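Local coordinates for tail fiber protein (Acinetobacter phage AM24, PDB 5W5P), which probably recognises and degrades the capsular polysaccharide of its Acinetobacter host as a trimeric tailspike, at residues 556-569 with 582-596. Sequence-based numbering, arbitrary orientation.
Sequences NNVSLFKHFTSPVL and LSGYVAASGSLYGAT
The first side-chain torsions of His563 and Phe564 bring their rings to segment 582-596: both hold CG anti to their own carbonyl carbon (chi1 -77° for His563), the imidazole meeting Thr596 and the phenyl meeting Tyr585. His563 NE2 lies 2.8 Å from Thr596 OG1 in a nearly straight hydrogen bond (angle 171°). On the other ring nitrogen, ND1 donates to Phe561 O at 2.9 Å from above that carbonyl's plane. The imidazole is thus held at both nitrogens, and a ring carbon of Phe561, CD2, lies over one of its faces. Phe561 in turn rests on the methyl of Ala588, with Phe561 CD2 to Ala588 CB at 3.6 Å. Tyr585 turns its ring edge toward a face of Phe564, Tyr585 CD1 standing 3.7 Å from Phe564 CZ with the planes at 66°, an edge-to-face pair. Leu582 CD1 lies over the opposite face of Phe564, and Met502 of strand 492-503 touches His563, Phe564 and Thr596.

Backbone bonds run along this packing: Val586 N donates to His563 O, and Thr565 N to Gly584 O at 2.8 Å. A water donates to Gly584 O and also bonds Thr565 OG1. Further on, Val568 N donates to Ser583 OG at 2.8 Å, a side-chain oxygen serving as acceptor, before Leu569 and Leu582 pair antiparallel where strands 569-574 and 577-582 begin and end. The contact therefore extends that beta hairpin into two irregular arms packed against strands 492-503 and 535-546. Both nitrogens of the buried imidazole are engaged by protein partners, with ND1 acting as donor, which probably fixes its rotation. Polar bonds and aromatic packing together join two segments that have little regular strand pairing.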
loop_
_atom_site.group_PDB
_atom_site.type_symbol
_atom_site.label_atom_id
_atom_site.label_comp_id
_atom_site.label_asym_id
_atom_site.label_seq_id
_atom_site.Cartn_x
_atom_site.Cartn_y
_atom_site.Cartn_z
ATOM N N ASN A 556 56.305 -1.286 -19.893
ATOM C CA ASN A 556 56.814 -0.607 -21.075
ATOM C C ASN A 556 56.997 0.890 -20.866
ATOM O O ASN A 556 57.448 1.578 -21.789
ATOM C CB ASN A 556 55.882 -0.860 -22.265
ATOM C CG ASN A 556 55.729 -2.338 -22.583
ATOM O OD1 ASN A 556 54.620 -2.875 -22.583
ATOM N ND2 ASN A 556 56.846 -3.003 -22.854
ATOM N N ASN A 557 56.657 1.406 -19.680
ATOM C CA ASN A 557 56.838 2.813 -19.313
ATOM C C ASN A 557 56.059 3.733 -20.260
ATOM O O ASN A 557 56.618 4.541 -21.001
ATOM C CB ASN A 557 58.328 3.186 -19.279
ATOM C CG ASN A 557 59.109 2.372 -18.266
ATOM O OD1 ASN A 557 58.872 2.471 -17.060
ATOM N ND2 ASN A 557 60.045 1.560 -18.747
ATOM N N VAL A 558 54.738 3.592 -20.198
ATOM C CA VAL A 558 53.817 4.389 -20.999
ATOM C C VAL A 558 52.967 5.223 -20.050
ATOM O O VAL A 558 52.455 4.705 -19.051
ATOM C CB VAL A 558 52.938 3.502 -21.901
ATOM C CG1 VAL A 558 51.970 4.343 -22.711
ATOM C CG2 VAL A 558 53.808 2.660 -22.824
ATOM N N SER A 559 52.831 6.512 -20.353
ATOM C CA SER A 559 52.049 7.428 -19.537
ATOM C C SER A 559 50.947 8.072 -20.368
ATOM O O SER A 559 50.987 8.075 -21.604
ATOM C CB SER A 559 52.937 8.516 -18.916
ATOM O OG SER A 559 53.603 8.039 -17.761
ATOM N N LEU A 560 49.948 8.615 -19.673
ATOM C CA LEU A 560 48.898 9.367 -20.347
ATOM C C LEU A 560 49.491 10.605 -21.013
ATOM O O LEU A 560 50.305 11.317 -20.419
ATOM C CB LEU A 560 47.807 9.771 -19.358
ATOM C CG LEU A 560 47.004 8.657 -18.690
ATOM C CD1 LEU A 560 46.089 9.251 -17.634
ATOM C CD2 LEU A 560 46.203 7.866 -19.713
ATOM N N PHE A 561 49.067 10.862 -22.249
ATOM C CA PHE A 561 49.639 11.900 -23.095
ATOM C C PHE A 561 48.736 13.126 -23.136
ATOM O O PHE A 561 47.509 13.009 -23.176
ATOM C CB PHE A 561 49.852 11.364 -24.513
ATOM C CG PHE A 561 50.560 12.323 -25.437
ATOM C CD1 PHE A 561 51.921 12.557 -25.305
ATOM C CD2 PHE A 561 49.871 12.971 -26.452
ATOM C CE1 PHE A 561 52.574 13.423 -26.157
ATOM C CE2 PHE A 561 50.524 13.842 -27.310
ATOM C CZ PHE A 561 51.875 14.068 -27.160
ATOM N N LYS A 562 49.354 14.304 -23.137
ATOM C CA LYS A 562 48.634 15.570 -23.275
ATOM C C LYS A 562 48.292 15.770 -24.749
ATOM O O LYS A 562 49.156 16.121 -25.558
ATOM C CB LYS A 562 49.480 16.720 -22.733
ATOM C CG LYS A 562 48.875 18.098 -22.929
ATOM C CD LYS A 562 49.839 19.196 -22.499
ATOM C CE LYS A 562 49.210 20.566 -22.682
ATOM N NZ LYS A 562 50.077 21.677 -22.209
ATOM N N HIS A 563 47.023 15.548 -25.106
ATOM C CA HIS A 563 46.624 15.581 -26.511
ATOM C C HIS A 563 46.303 16.990 -26.996
ATOM O O HIS A 563 46.481 17.284 -28.186
ATOM C CB HIS A 563 45.409 14.677 -26.737
ATOM C CG HIS A 563 45.736 13.216 -26.778
ATOM N ND1 HIS A 563 46.159 12.518 -25.668
ATOM C CD2 HIS A 563 45.705 12.322 -27.796
ATOM C CE1 HIS A 563 46.372 11.256 -26.000
ATOM N NE2 HIS A 563 46.106 11.111 -27.285
ATOM N N PHE A 564 45.825 17.862 -26.112
ATOM C CA PHE A 564 45.396 19.202 -26.486
ATOM C C PHE A 564 46.389 20.240 -25.977
ATOM O O PHE A 564 46.881 20.141 -24.849
ATOM C CB PHE A 564 43.995 19.496 -25.937
ATOM C CG PHE A 564 42.898 18.712 -26.610
ATOM C CD1 PHE A 564 42.347 19.155 -27.802
ATOM C CD2 PHE A 564 42.411 17.541 -26.044
ATOM C CE1 PHE A 564 41.339 18.450 -28.425
ATOM C CE2 PHE A 564 41.394 16.827 -26.660
ATOM C CZ PHE A 564 40.860 17.284 -27.856
ATOM N N THR A 565 46.689 21.230 -26.815
ATOM C CA THR A 565 47.571 22.341 -26.452
ATOM C C THR A 565 46.768 23.632 -26.584
ATOM O O THR A 565 46.530 24.113 -27.696
ATOM C CB THR A 565 48.827 22.361 -27.322
ATOM O OG1 THR A 565 49.616 21.196 -27.047
ATOM C CG2 THR A 565 49.658 23.604 -27.044
ATOM N N SER A 566 46.343 24.176 -25.438
ATOM C CA SER A 566 45.513 25.373 -25.323
ATOM C C SER A 566 44.344 25.329 -26.301
ATOM O O SER A 566 44.316 26.090 -27.275
ATOM C CB SER A 566 46.357 26.630 -25.541
ATOM O OG SER A 566 46.796 26.711 -26.880
ATOM N N PRO A 567 43.357 24.467 -26.073
ATOM C CA PRO A 567 42.294 24.287 -27.066
ATOM C C PRO A 567 41.310 25.446 -27.097
ATOM O O PRO A 567 41.050 26.111 -26.089
ATOM C CB PRO A 567 41.607 22.997 -26.610
ATOM C CG PRO A 567 41.833 22.966 -25.141
ATOM C CD PRO A 567 43.185 23.585 -24.907
ATOM N N VAL A 568 40.751 25.671 -28.282
ATOM C CA VAL A 568 39.714 26.670 -28.510
ATOM C C VAL A 568 38.492 25.943 -29.058
ATOM O O VAL A 568 38.622 25.059 -29.912
ATOM C CB VAL A 568 40.199 27.776 -29.470
ATOM C CG1 VAL A 568 39.036 28.412 -30.215
ATOM C CG2 VAL A 568 40.976 28.827 -28.702
ATOM N N LEU A 569 37.315 26.294 -28.546
ATOM C CA LEU A 569 36.074 25.632 -28.928
ATOM C C LEU A 569 35.456 26.312 -30.144
ATOM O O LEU A 569 35.314 27.538 -30.177
ATOM C CB LEU A 569 35.079 25.635 -27.766
ATOM C CG LEU A 569 33.613 25.392 -28.139
ATOM C CD1 LEU A 569 33.394 23.954 -28.591
ATOM C CD2 LEU A 569 32.689 25.742 -26.978
ATOM N N LEU A 582 37.332 21.039 -30.658
ATOM C CA LEU A 582 38.443 21.645 -29.941
ATOM C C LEU A 582 39.690 21.643 -30.816
ATOM O O LEU A 582 39.921 20.713 -31.596
ATOM C CB LEU A 582 38.727 20.911 -28.626
ATOM C CG LEU A 582 37.619 20.986 -27.576
ATOM C CD1 LEU A 582 37.929 20.080 -26.393
ATOM C CD2 LEU A 582 37.406 22.423 -27.119
ATOM N N SER A 583 40.498 22.690 -30.674
ATOM C CA SER A 583 41.707 22.866 -31.464
ATOM C C SER A 583 42.938 22.430 -30.667
ATOM O O SER A 583 42.850 21.986 -29.517
ATOM C CB SER A 583 41.835 24.319 -31.924
ATOM O OG SER A 583 41.811 25.207 -30.818
ATOM N N GLY A 584 44.101 22.557 -31.302
ATOM C CA GLY A 584 45.358 22.206 -30.666
ATOM C C GLY A 584 45.545 20.728 -30.399
ATOM O O GLY A 584 46.243 20.361 -29.449
ATOM N N TYR A 585 44.951 19.867 -31.219
ATOM C CA TYR A 585 44.996 18.431 -30.983
ATOM C C TYR A 585 46.190 17.804 -31.693
ATOM O O TYR A 585 46.384 18.006 -32.896
ATOM C CB TYR A 585 43.704 17.760 -31.453
ATOM C CG TYR A 585 43.716 16.260 -31.275
ATOM C CD1 TYR A 585 43.275 15.682 -30.088
ATOM C CD2 TYR A 585 44.183 15.422 -32.283
ATOM C CE1 TYR A 585 43.285 14.313 -29.915
ATOM C CE2 TYR A 585 44.203 14.055 -32.116
ATOM C CZ TYR A 585 43.750 13.506 -30.930
ATOM O OH TYR A 585 43.766 12.144 -30.758
ATOM N N VAL A 586 46.972 17.032 -30.942
ATOM C CA VAL A 586 48.050 16.213 -31.488
ATOM C C VAL A 586 47.926 14.831 -30.861
ATOM O O VAL A 586 47.940 14.701 -29.631
ATOM C CB VAL A 586 49.441 16.815 -31.217
ATOM C CG1 VAL A 586 50.531 15.837 -31.630
ATOM C CG2 VAL A 586 49.602 18.140 -31.943
ATOM N N ALA A 587 47.799 13.806 -31.700
ATOM C CA ALA A 587 47.580 12.455 -31.206
ATOM C C ALA A 587 48.847 11.883 -30.580
ATOM O O ALA A 587 49.969 12.171 -31.008
ATOM C CB ALA A 587 47.111 11.541 -32.337
ATOM N N ALA A 588 48.652 11.063 -29.548
ATOM C CA ALA A 588 49.747 10.302 -28.967
ATOM C C ALA A 588 50.215 9.229 -29.943
ATOM O O ALA A 588 49.445 8.737 -30.772
ATOM C CB ALA A 588 49.310 9.658 -27.651
ATOM N N SER A 589 51.488 8.862 -29.839
ATOM C CA SER A 589 52.078 7.868 -30.733
ATOM C C SER A 589 53.432 7.452 -30.170
ATOM O O SER A 589 53.880 7.954 -29.134
ATOM C CB SER A 589 52.214 8.414 -32.158
ATOM O OG SER A 589 52.864 9.674 -32.167
ATOM N N GLY A 590 54.081 6.523 -30.866
ATOM C CA GLY A 590 55.435 6.129 -30.522
ATOM C C GLY A 590 55.539 5.233 -29.310
ATOM O O GLY A 590 56.520 5.322 -28.557
ATOM N N SER A 591 54.551 4.367 -29.100
ATOM C CA SER A 591 54.540 3.453 -27.971
ATOM C C SER A 591 54.137 2.073 -28.466
ATOM O O SER A 591 53.868 1.867 -29.653
ATOM C CB SER A 591 53.595 3.944 -26.869
ATOM O OG SER A 591 52.261 3.543 -27.132
ATOM N N LEU A 592 54.092 1.121 -27.533
ATOM C CA LEU A 592 53.700 -0.245 -27.864
ATOM C C LEU A 592 52.283 -0.313 -28.426
ATOM O O LEU A 592 52.007 -1.126 -29.315
ATOM C CB LEU A 592 53.824 -1.124 -26.618
ATOM C CG LEU A 592 53.539 -2.620 -26.737
ATOM C CD1 LEU A 592 54.638 -3.409 -26.048
ATOM C CD2 LEU A 592 52.186 -2.964 -26.144
ATOM N N TYR A 593 51.379 0.534 -27.934
ATOM C CA TYR A 593 49.970 0.452 -28.294
ATOM C C TYR A 593 49.624 1.191 -29.579
ATOM O O TYR A 593 48.487 1.082 -30.051
ATOM C CB TYR A 593 49.111 0.987 -27.145
ATOM C CG TYR A 593 49.431 0.335 -25.822
ATOM C CD1 TYR A 593 48.992 -0.951 -25.538
ATOM C CD2 TYR A 593 50.187 0.997 -24.865
ATOM C CE1 TYR A 593 49.287 -1.558 -24.334
ATOM C CE2 TYR A 593 50.488 0.395 -23.655
ATOM C CZ TYR A 593 50.032 -0.882 -23.396
ATOM O OH TYR A 593 50.323 -1.483 -22.195
ATOM N N GLY A 594 50.561 1.926 -30.160
ATOM C CA GLY A 594 50.283 2.660 -31.375
ATOM C C GLY A 594 49.772 4.059 -31.098
ATOM O O GLY A 594 49.959 4.633 -30.019
ATOM N N ALA A 595 49.103 4.612 -32.102
ATOM C CA ALA A 595 48.634 5.988 -32.060
ATOM C C ALA A 595 47.176 6.060 -31.626
ATOM O O ALA A 595 46.425 5.085 -31.707
ATOM C CB ALA A 595 48.807 6.660 -33.425
ATOM N N THR A 596 46.785 7.242 -31.154
ATOM C CA THR A 596 45.394 7.497 -30.798
ATOM C C THR A 596 44.542 7.522 -32.060
ATOM O O THR A 596 44.809 8.301 -32.982
ATOM C CB THR A 596 45.276 8.822 -30.049
ATOM O OG1 THR A 596 46.062 8.769 -28.853
ATOM C CG2 THR A 596 43.827 9.111 -29.694
HETATM O O HOH W 1 48.705 19.325 -28.827
#